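Local coordinates for archaeal flagellar ATP-binding protein FlaH (Methanocaldococcus jannaschii DSM 2661, PDB 4WIA), which probably binds and hydrolyses ATP as an accessory component of the archaellum, with a suggested regulatory role in assembly of this archaeal flagellum, at residues V123-I129 with K157-V163; L65-F70 with L90-P94. All coordinates share one frame; numbering follows the deposited sequence.

Contact 1: residues V123-I129 with K157-V163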
ATOM      1  N   VAL A 123      -4.191 -15.643   6.551  1.00 35.50           N
ATOM      2  CA  VAL A 123      -3.053 -16.098   7.298  1.00 35.65           C
ATOM      3  C   VAL A 123      -3.525 -16.409   8.672  1.00 37.00           C
ATOM      4  O   VAL A 123      -4.180 -15.567   9.276  1.00 36.39           O
ATOM      5  CB  VAL A 123      -1.983 -14.971   7.398  1.00 36.23           C
ATOM      6  CG1 VAL A 123      -0.796 -15.418   8.220  1.00 35.95           C
ATOM      7  CG2 VAL A 123      -1.493 -14.562   6.006  1.00 35.38           C
ATOM      8  N   ILE A 124      -3.134 -17.567   9.209  1.00 36.56           N
ATOM      9  CA  ILE A 124      -3.523 -17.923  10.558  1.00 39.09           C
ATOM     10  C   ILE A 124      -2.322 -18.241  11.399  1.00 39.19           C
ATOM     11  O   ILE A 124      -1.533 -19.111  11.063  1.00 40.24           O
ATOM     12  CB  ILE A 124      -4.478 -19.142  10.545  1.00 40.90           C
ATOM     13  CG1 ILE A 124      -5.703 -18.847   9.649  1.00 40.60           C
ATOM     14  CG2 ILE A 124      -4.935 -19.477  11.946  1.00 43.72           C
ATOM     15  CD1 ILE A 124      -5.558 -19.332   8.234  1.00 41.72           C
ATOM     16  N   ILE A 125      -2.209 -17.567  12.545  1.00 40.52           N
ATOM     17  CA  ILE A 125      -1.029 -17.706  13.386  1.00 39.34           C
ATOM     18  C   ILE A 125      -1.419 -18.374  14.723  1.00 40.90           C
ATOM     19  O   ILE A 125      -2.307 -17.858  15.372  1.00 41.12           O
ATOM     20  CB  ILE A 125      -0.455 -16.313  13.637  1.00 37.16           C
ATOM     21  CG1 ILE A 125       0.039 -15.718  12.314  1.00 38.43           C
ATOM     22  CG2 ILE A 125       0.690 -16.360  14.623  1.00 39.67           C
ATOM     23  CD1 ILE A 125       0.520 -14.282  12.329  1.00 37.52           C
ATOM     24  N   PHE A 126      -0.684 -19.420  15.160  1.00 37.26           N
ATOM     25  CA  PHE A 126      -0.842 -19.965  16.474  1.00 40.53           C
ATOM     26  C   PHE A 126       0.422 -19.755  17.287  1.00 42.34           C
ATOM     27  O   PHE A 126       1.428 -20.398  17.044  1.00 42.28           O
ATOM     28  CB  PHE A 126      -1.164 -21.469  16.435  1.00 42.73           C
ATOM     29  CG  PHE A 126      -2.405 -21.775  15.649  1.00 42.60           C
ATOM     30  CD1 PHE A 126      -3.623 -21.643  16.226  1.00 43.81           C
ATOM     31  CD2 PHE A 126      -2.345 -22.060  14.312  1.00 44.37           C
ATOM     32  CE1 PHE A 126      -4.797 -21.862  15.528  1.00 43.23           C
ATOM     33  CE2 PHE A 126      -3.512 -22.253  13.595  1.00 45.52           C
ATOM     34  CZ  PHE A 126      -4.744 -22.136  14.216  1.00 42.38           C
ATOM     35  N   ASP A 127       0.348 -18.868  18.274  1.00 41.13           N
ATOM     36  CA  ASP A 127       1.481 -18.586  19.112  1.00 43.36           C
ATOM     37  C   ASP A 127       1.015 -18.779  20.556  1.00 44.97           C
ATOM     38  O   ASP A 127       0.589 -17.803  21.169  1.00 42.68           O
ATOM     39  CB  ASP A 127       1.906 -17.126  18.852  1.00 41.87           C
ATOM     40  CG  ASP A 127       3.068 -16.686  19.720  1.00 43.03           C
ATOM     41  OD1 ASP A 127       3.834 -17.583  20.137  1.00 43.48           O
ATOM     42  OD2 ASP A 127       3.224 -15.457  19.964  1.00 40.30           O
ATOM     43  N   SER A 128       1.052 -19.985  21.135  1.00 47.69           N
ATOM     44  CA  SER A 128       1.907 -21.112  20.815  1.00 48.60           C
ATOM     45  C   SER A 128       1.076 -22.351  20.476  1.00 52.04           C
ATOM     46  O   SER A 128       0.143 -22.715  21.212  1.00 55.17           O
ATOM     47  CB  SER A 128       2.716 -21.386  22.088  1.00 51.08           C
ATOM     48  OG  SER A 128       3.258 -22.701  22.176  1.00 54.37           O
ATOM     49  N   ILE A 129       1.435 -23.027  19.397  1.00 51.44           N
ATOM     50  CA  ILE A 129       0.825 -24.292  19.094  1.00 53.10           C
ATOM     51  C   ILE A 129       1.366 -25.352  20.061  1.00 56.39           C
ATOM     52  O   ILE A 129       0.619 -26.239  20.471  1.00 58.88           O
ATOM     53  CB  ILE A 129       1.010 -24.708  17.634  1.00 50.20           C
ATOM     54  CG1 ILE A 129      -0.050 -25.709  17.212  1.00 54.95           C
ATOM     55  CG2 ILE A 129       2.357 -25.354  17.435  1.00 52.79           C
ATOM     56  CD1 ILE A 129      -1.479 -25.220  17.288  1.00 56.97           C
ATOM     57  N   LYS A 157      -4.043 -20.781   1.878  1.00 51.62           N
ATOM     58  CA  LYS A 157      -3.817 -20.091   3.119  1.00 49.42           C
ATOM     59  C   LYS A 157      -2.406 -20.323   3.615  1.00 42.88           C
ATOM     60  O   LYS A 157      -1.741 -21.273   3.231  1.00 45.93           O
ATOM     61  CB  LYS A 157      -4.747 -20.612   4.231  1.00 48.96           C
ATOM     62  CG  LYS A 157      -6.197 -20.870   3.890  1.00 52.54           C
ATOM     63  CD  LYS A 157      -6.948 -19.574   3.871  1.00 51.00           C
ATOM     64  CE  LYS A 157      -8.410 -19.797   3.598  1.00 47.32           C
ATOM     65  NZ  LYS A 157      -8.951 -18.470   3.871  1.00 51.26           N
ATOM     66  N   ILE A 158      -2.021 -19.483   4.544  1.00 38.82           N
ATOM     67  CA  ILE A 158      -0.761 -19.611   5.194  1.00 39.78           C
ATOM     68  C   ILE A 158      -0.973 -19.836   6.673  1.00 38.40           C
ATOM     69  O   ILE A 158      -1.738 -19.134   7.259  1.00 39.94           O
ATOM     70  CB  ILE A 158       0.067 -18.320   4.994  1.00 37.86           C
ATOM     71  CG1 ILE A 158       0.492 -18.243   3.535  1.00 39.10           C
ATOM     72  CG2 ILE A 158       1.292 -18.324   5.901  1.00 35.70           C
ATOM     73  CD1 ILE A 158       0.891 -16.855   3.065  1.00 37.85           C
ATOM     74  N   ILE A 159      -0.262 -20.800   7.254  1.00 39.93           N
ATOM     75  CA  ILE A 159      -0.322 -21.026   8.682  1.00 41.26           C
ATOM     76  C   ILE A 159       1.040 -20.908   9.337  1.00 39.26           C
ATOM     77  O   ILE A 159       2.024 -21.390   8.824  1.00 40.73           O
ATOM     78  CB  ILE A 159      -0.960 -22.399   9.002  1.00 43.97           C
ATOM     79  CG1 ILE A 159      -2.421 -22.348   8.620  1.00 42.19           C
ATOM     80  CG2 ILE A 159      -0.850 -22.738  10.480  1.00 46.90           C
ATOM     81  CD1 ILE A 159      -3.143 -23.663   8.725  1.00 44.86           C
ATOM     82  N   ILE A 160       1.076 -20.278  10.504  1.00 38.87           N
ATOM     83  CA  ILE A 160       2.309 -20.041  11.169  1.00 40.96           C
ATOM     84  C   ILE A 160       2.124 -20.444  12.618  1.00 41.32           C
ATOM     85  O   ILE A 160       1.263 -19.890  13.255  1.00 42.34           O
ATOM     86  CB  ILE A 160       2.671 -18.501  11.099  1.00 38.17           C
ATOM     87  CG1 ILE A 160       2.707 -18.016   9.655  1.00 37.37           C
ATOM     88  CG2 ILE A 160       4.004 -18.253  11.754  1.00 39.78           C
ATOM     89  CD1 ILE A 160       2.969 -16.513   9.461  1.00 37.15           C
ATOM     90  N   CYS A 161       2.978 -21.331  13.147  1.00 42.26           N
ATOM     91  CA  CYS A 161       2.945 -21.699  14.552  1.00 44.12           C
ATOM     92  C   CYS A 161       4.281 -21.493  15.228  1.00 45.24           C
ATOM     93  O   CYS A 161       5.340 -21.695  14.641  1.00 44.07           O
ATOM     94  CB  CYS A 161       2.625 -23.165  14.723  1.00 49.84           C
ATOM     95  SG  CYS A 161       1.163 -23.814  13.891  1.00 50.87           S
ATOM     96  N   THR A 162       4.239 -21.143  16.504  1.00 48.39           N
ATOM     97  CA  THR A 162       5.435 -21.223  17.313  1.00 48.58           C
ATOM     98  C   THR A 162       5.426 -22.506  18.167  1.00 49.70           C
ATOM     99  O   THR A 162       4.387 -22.946  18.628  1.00 47.06           O
ATOM    100  CB  THR A 162       5.589 -19.999  18.197  1.00 47.09           C
ATOM    101  OG1 THR A 162       4.560 -19.987  19.171  1.00 45.65           O
ATOM    102  CG2 THR A 162       5.480 -18.706  17.350  1.00 47.77           C
ATOM    103  N   VAL A 163       6.623 -23.019  18.405  1.00 51.78           N
ATOM    104  CA  VAL A 163       6.829 -24.205  19.156  1.00 53.66           C
ATOM    105  C   VAL A 163       7.953 -23.967  20.155  1.00 57.11           C
ATOM    106  O   VAL A 163       9.053 -23.548  19.761  1.00 59.00           O
ATOM    107  CB  VAL A 163       7.280 -25.304  18.193  1.00 55.18           C
ATOM    108  CG1 VAL A 163       7.785 -26.535  18.960  1.00 59.88           C
ATOM    109  CG2 VAL A 163       6.166 -25.675  17.239  1.00 54.84           C
TER

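Contact 2: residues L65-F70 with L90-P94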
ATOM      1  N   LEU A  65      -1.249 -13.531  25.469  1.00 52.17           N
ATOM      2  CA  LEU A  65      -1.650 -12.168  25.624  1.00 52.38           C
ATOM      3  C   LEU A  65      -3.140 -11.986  25.405  1.00 53.02           C
ATOM      4  O   LEU A  65      -3.723 -12.441  24.403  1.00 48.31           O
ATOM      5  CB  LEU A  65      -0.889 -11.283  24.622  1.00 51.44           C
ATOM      6  CG  LEU A  65       0.658 -11.329  24.667  1.00 51.92           C
ATOM      7  CD1 LEU A  65       1.258 -10.487  23.584  1.00 50.84           C
ATOM      8  CD2 LEU A  65       1.218 -10.839  26.029  1.00 56.74           C
ATOM      9  N   THR A  66      -3.737 -11.229  26.319  1.00 56.23           N
ATOM     10  CA  THR A  66      -5.093 -10.726  26.141  1.00 55.61           C
ATOM     11  C   THR A  66      -5.044  -9.727  25.018  1.00 52.67           C
ATOM     12  O   THR A  66      -3.961  -9.352  24.556  1.00 48.56           O
ATOM     13  CB  THR A  66      -5.608  -9.961  27.366  1.00 59.90           C
ATOM     14  OG1 THR A  66      -4.724  -8.872  27.641  1.00 60.41           O
ATOM     15  CG2 THR A  66      -5.719 -10.849  28.582  1.00 62.47           C
ATOM     16  N   THR A  67      -6.221  -9.315  24.554  1.00 50.84           N
ATOM     17  CA  THR A  67      -6.314  -8.325  23.483  1.00 51.76           C
ATOM     18  C   THR A  67      -5.574  -7.026  23.887  1.00 52.59           C
ATOM     19  O   THR A  67      -4.779  -6.488  23.156  1.00 52.70           O
ATOM     20  CB  THR A  67      -7.784  -8.077  23.098  1.00 50.64           C
ATOM     21  OG1 THR A  67      -8.361  -9.338  22.748  1.00 50.21           O
ATOM     22  CG2 THR A  67      -7.921  -7.184  21.883  1.00 51.11           C
ATOM     23  N   LEU A  68      -5.814  -6.574  25.085  1.00 56.25           N
ATOM     24  CA  LEU A  68      -5.248  -5.343  25.587  1.00 59.27           C
ATOM     25  C   LEU A  68      -3.705  -5.412  25.547  1.00 61.76           C
ATOM     26  O   LEU A  68      -3.058  -4.550  24.949  1.00 55.86           O
ATOM     27  CB  LEU A  68      -5.762  -5.138  26.996  1.00 62.57           C
ATOM     28  CG  LEU A  68      -5.552  -3.928  27.861  1.00 70.01           C
ATOM     29  CD1 LEU A  68      -4.361  -4.055  28.796  1.00 70.40           C
ATOM     30  CD2 LEU A  68      -5.438  -2.740  26.943  1.00 71.63           C
ATOM     31  N   GLU A  69      -3.143  -6.481  26.123  1.00 63.89           N
ATOM     32  CA  GLU A  69      -1.710  -6.697  26.140  1.00 61.11           C
ATOM     33  C   GLU A  69      -1.158  -6.770  24.722  1.00 54.79           C
ATOM     34  O   GLU A  69      -0.112  -6.233  24.446  1.00 57.91           O
ATOM     35  CB  GLU A  69      -1.346  -7.959  26.930  1.00 62.58           C
ATOM     36  CG  GLU A  69      -1.777  -7.980  28.392  1.00 68.09           C
ATOM     37  CD  GLU A  69      -1.613  -9.376  29.057  1.00 71.80           C
ATOM     38  OE1 GLU A  69      -0.975  -9.407  30.125  1.00 78.64           O
ATOM     39  OE2 GLU A  69      -2.100 -10.456  28.554  1.00 67.59           O
ATOM     40  N   PHE A  70      -1.879  -7.399  23.821  1.00 51.64           N
ATOM     41  CA  PHE A  70      -1.468  -7.486  22.426  1.00 49.01           C
ATOM     42  C   PHE A  70      -1.417  -6.082  21.762  1.00 50.28           C
ATOM     43  O   PHE A  70      -0.445  -5.732  21.065  1.00 44.08           O
ATOM     44  CB  PHE A  70      -2.394  -8.413  21.656  1.00 44.48           C
ATOM     45  CG  PHE A  70      -2.001  -8.624  20.249  1.00 43.99           C
ATOM     46  CD1 PHE A  70      -0.921  -9.445  19.943  1.00 45.28           C
ATOM     47  CD2 PHE A  70      -2.684  -8.025  19.201  1.00 42.43           C
ATOM     48  CE1 PHE A  70      -0.529  -9.658  18.607  1.00 43.09           C
ATOM     49  CE2 PHE A  70      -2.271  -8.223  17.899  1.00 40.54           C
ATOM     50  CZ  PHE A  70      -1.195  -9.014  17.597  1.00 38.94           C
ATOM     51  N   LEU A  90      -7.853  -7.824  11.094  1.00 40.07           N
ATOM     52  CA  LEU A  90      -7.141  -8.670  12.072  1.00 40.75           C
ATOM     53  C   LEU A  90      -8.149  -9.247  13.076  1.00 43.93           C
ATOM     54  O   LEU A  90      -8.888  -8.509  13.715  1.00 43.49           O
ATOM     55  CB  LEU A  90      -6.096  -7.842  12.825  1.00 43.45           C
ATOM     56  CG  LEU A  90      -5.399  -8.490  14.033  1.00 43.30           C
ATOM     57  CD1 LEU A  90      -4.745  -9.790  13.615  1.00 43.89           C
ATOM     58  CD2 LEU A  90      -4.374  -7.592  14.720  1.00 44.18           C
ATOM     59  N   LEU A  91      -8.188 -10.593  13.208  1.00 40.22           N
ATOM     60  CA  LEU A  91      -9.004 -11.257  14.169  1.00 38.41           C
ATOM     61  C   LEU A  91      -8.054 -11.824  15.182  1.00 39.63           C
ATOM     62  O   LEU A  91      -7.213 -12.692  14.885  1.00 40.24           O
ATOM     63  CB  LEU A  91      -9.774 -12.407  13.489  1.00 39.93           C
ATOM     64  CG  LEU A  91     -10.526 -13.401  14.331  1.00 39.62           C
ATOM     65  CD1 LEU A  91     -11.657 -12.696  15.104  1.00 38.52           C
ATOM     66  CD2 LEU A  91     -11.058 -14.539  13.474  1.00 39.87           C
ATOM     67  N   TYR A  92      -8.165 -11.311  16.400  1.00 41.46           N
ATOM     68  CA  TYR A  92      -7.269 -11.664  17.479  1.00 41.38           C
ATOM     69  C   TYR A  92      -7.998 -12.568  18.485  1.00 43.52           C
ATOM     70  O   TYR A  92      -9.033 -12.214  18.980  1.00 45.03           O
ATOM     71  CB  TYR A  92      -6.750 -10.392  18.193  1.00 39.89           C
ATOM     72  CG  TYR A  92      -5.725 -10.732  19.226  1.00 39.13           C
ATOM     73  CD1 TYR A  92      -4.453 -11.070  18.852  1.00 36.67           C
ATOM     74  CD2 TYR A  92      -6.059 -10.853  20.566  1.00 40.48           C
ATOM     75  CE1 TYR A  92      -3.504 -11.442  19.793  1.00 38.07           C
ATOM     76  CE2 TYR A  92      -5.115 -11.226  21.533  1.00 42.76           C
ATOM     77  CZ  TYR A  92      -3.828 -11.513  21.116  1.00 40.85           C
ATOM     78  OH  TYR A  92      -2.881 -11.890  22.043  1.00 44.63           O
ATOM     79  N   ILE A  93      -7.413 -13.729  18.797  1.00 45.24           N
ATOM     80  CA  ILE A  93      -8.065 -14.743  19.611  1.00 43.57           C
ATOM     81  C   ILE A  93      -7.226 -15.077  20.840  1.00 44.27           C
ATOM     82  O   ILE A  93      -6.266 -15.876  20.762  1.00 44.01           O
ATOM     83  CB  ILE A  93      -8.222 -16.020  18.810  1.00 43.49           C
ATOM     84  CG1 ILE A  93      -8.958 -15.725  17.492  1.00 43.41           C
ATOM     85  CG2 ILE A  93      -8.979 -17.089  19.655  1.00 45.64           C
ATOM     86  CD1 ILE A  93     -10.407 -15.311  17.664  1.00 44.41           C
ATOM     87  N   PRO A  94      -7.544 -14.464  21.961  1.00 44.95           N
ATOM     88  CA  PRO A  94      -6.839 -14.855  23.173  1.00 49.53           C
ATOM     89  C   PRO A  94      -7.368 -16.192  23.732  1.00 53.07           C
ATOM     90  O   PRO A  94      -8.565 -16.307  23.977  1.00 52.52           O
ATOM     91  CB  PRO A  94      -7.106 -13.693  24.154  1.00 50.79           C
ATOM     92  CG  PRO A  94      -8.215 -12.897  23.552  1.00 50.16           C
ATOM     93  CD  PRO A  94      -8.428 -13.304  22.131  1.00 47.76           C
TER

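Contact 1: residues V123-I129 with K157-V163
Ile-124 and Phe-126 exchange backbone hydrogen bonds with Ile-158, Ile-160 and Thr-162, a regular parallel ladder whose shortest rung runs from Phe-126 N to Ile-160 O (2.8 Å). Alternation then sorts the side chains. On the side packed against helix 40-53, Ile-125 and Ile-160 run alongside each other, Ile-125 CG1 to Ile-160 CB at 4.0 Å, while Ile-160 CD1 extends back to Val-123 CG1. On the reverse side, against Phe-149 of helix 142-153, the Phe-126 ring is swung back along the strand (chi1 -58°, CG beside its own N), so that Ile-159 CG2 meets its edge 4.1 Å from Phe-126 CE2. Cys-161 SG stands obliquely beside the same ring, 3.9 Å from Phe-126 CD2, and Ile-129 CG2 presses tightly on Cys-161 CB (3.5 Å). The polar end is more elaborate. Thr-162 OG1 donates to Asp-127 OD1 over 2.7 Å, arriving on the anti side and 21° out of the carboxylate plane; OD2 is bound by Ser-41 OG and Tyr-60 OH, so both oxygens are gripped and the group's rotation is fixed. A cis peptide then leads to Ser-128, whose OG caps the next helix at Ala-131 N and also bonds Ser-130 OG. An acidic residue ending a hydrophobic strand, bonded to the P-loop serine implicated by similarity in magnesium binding, is consistent with the Walker B position of a KaiC-like P-loop NTPase.

Contact 2: residues L65-F70 with L90-P94
Phe-70 and Tyr-92 stack across a beta-alpha-beta crossover, in which helices 67-76 and 82-87 connect strand 58-62 to its parallel neighbour 90-94. The rings form an offset pair with centroids 4.1 Å apart and planes inclined at 23°. Tyr-92 CE1 lies over the Phe-70 face near its rim, and Phe-70 CB in turn sits above the Tyr-92 face as a CH-pi contact. Both side chains have CG anti to the backbone N (chi1 -176° and -175°), an extended setting that carries each ring out to the other. At the far end of the tyrosine, Tyr-92 OH donates to Leu-65 O over 2.6 Å from above the carbonyl plane, although that oxygen lies in the plane of the tyrosine ring. Leu-90 CD2 approaches the Phe-70 edge, 3.9 Å from Phe-70 CE2. Along the rim of the tyrosine, Thr-67 OG1 comes to 3.5 Å from Tyr-92 CD2 and also faces Pro-94 CG, while Pro-94 CB packs against Leu-65 O and, more loosely, Thr-66 CA. Behind this first shell, Ser-62 OG holds Leu-65 N, Tyr-60 meets the Phe-70 ring, and Leu-85 of helix 82-87 touches Tyr-92. A capping box sets the start of the helix: Thr-66 OG1 accepts from Glu-69 N at 3.2 Å, and Glu-69 OE2 accepts from Thr-66 N at 2.9 Å through its anti lone pair.

Both contacts involve strands of one mixed sheet but sample it at different depths. Contact 1 joins two adjacent inner strands near the centre of the chain and is almost wholly buried; contact 2, about 14 Å away between centres, lies where strand 90-94 forms one border of the sheet within the chain, and is only partly buried. Strand 58-62, between strands 90-94 and 123-127, bonds to both. Their chemistry follows: contact 1 relies on repeated backbone bonds and mostly aliphatic side chains, with a polar Asp-Thr pair at the end near the P-loop, whereas contact 2 packs a helix start against a strand through aromatic rings and one tyrosine hydroxyl bond. Tyr-60 touches both, bonding Asp-127 and meeting Phe-70.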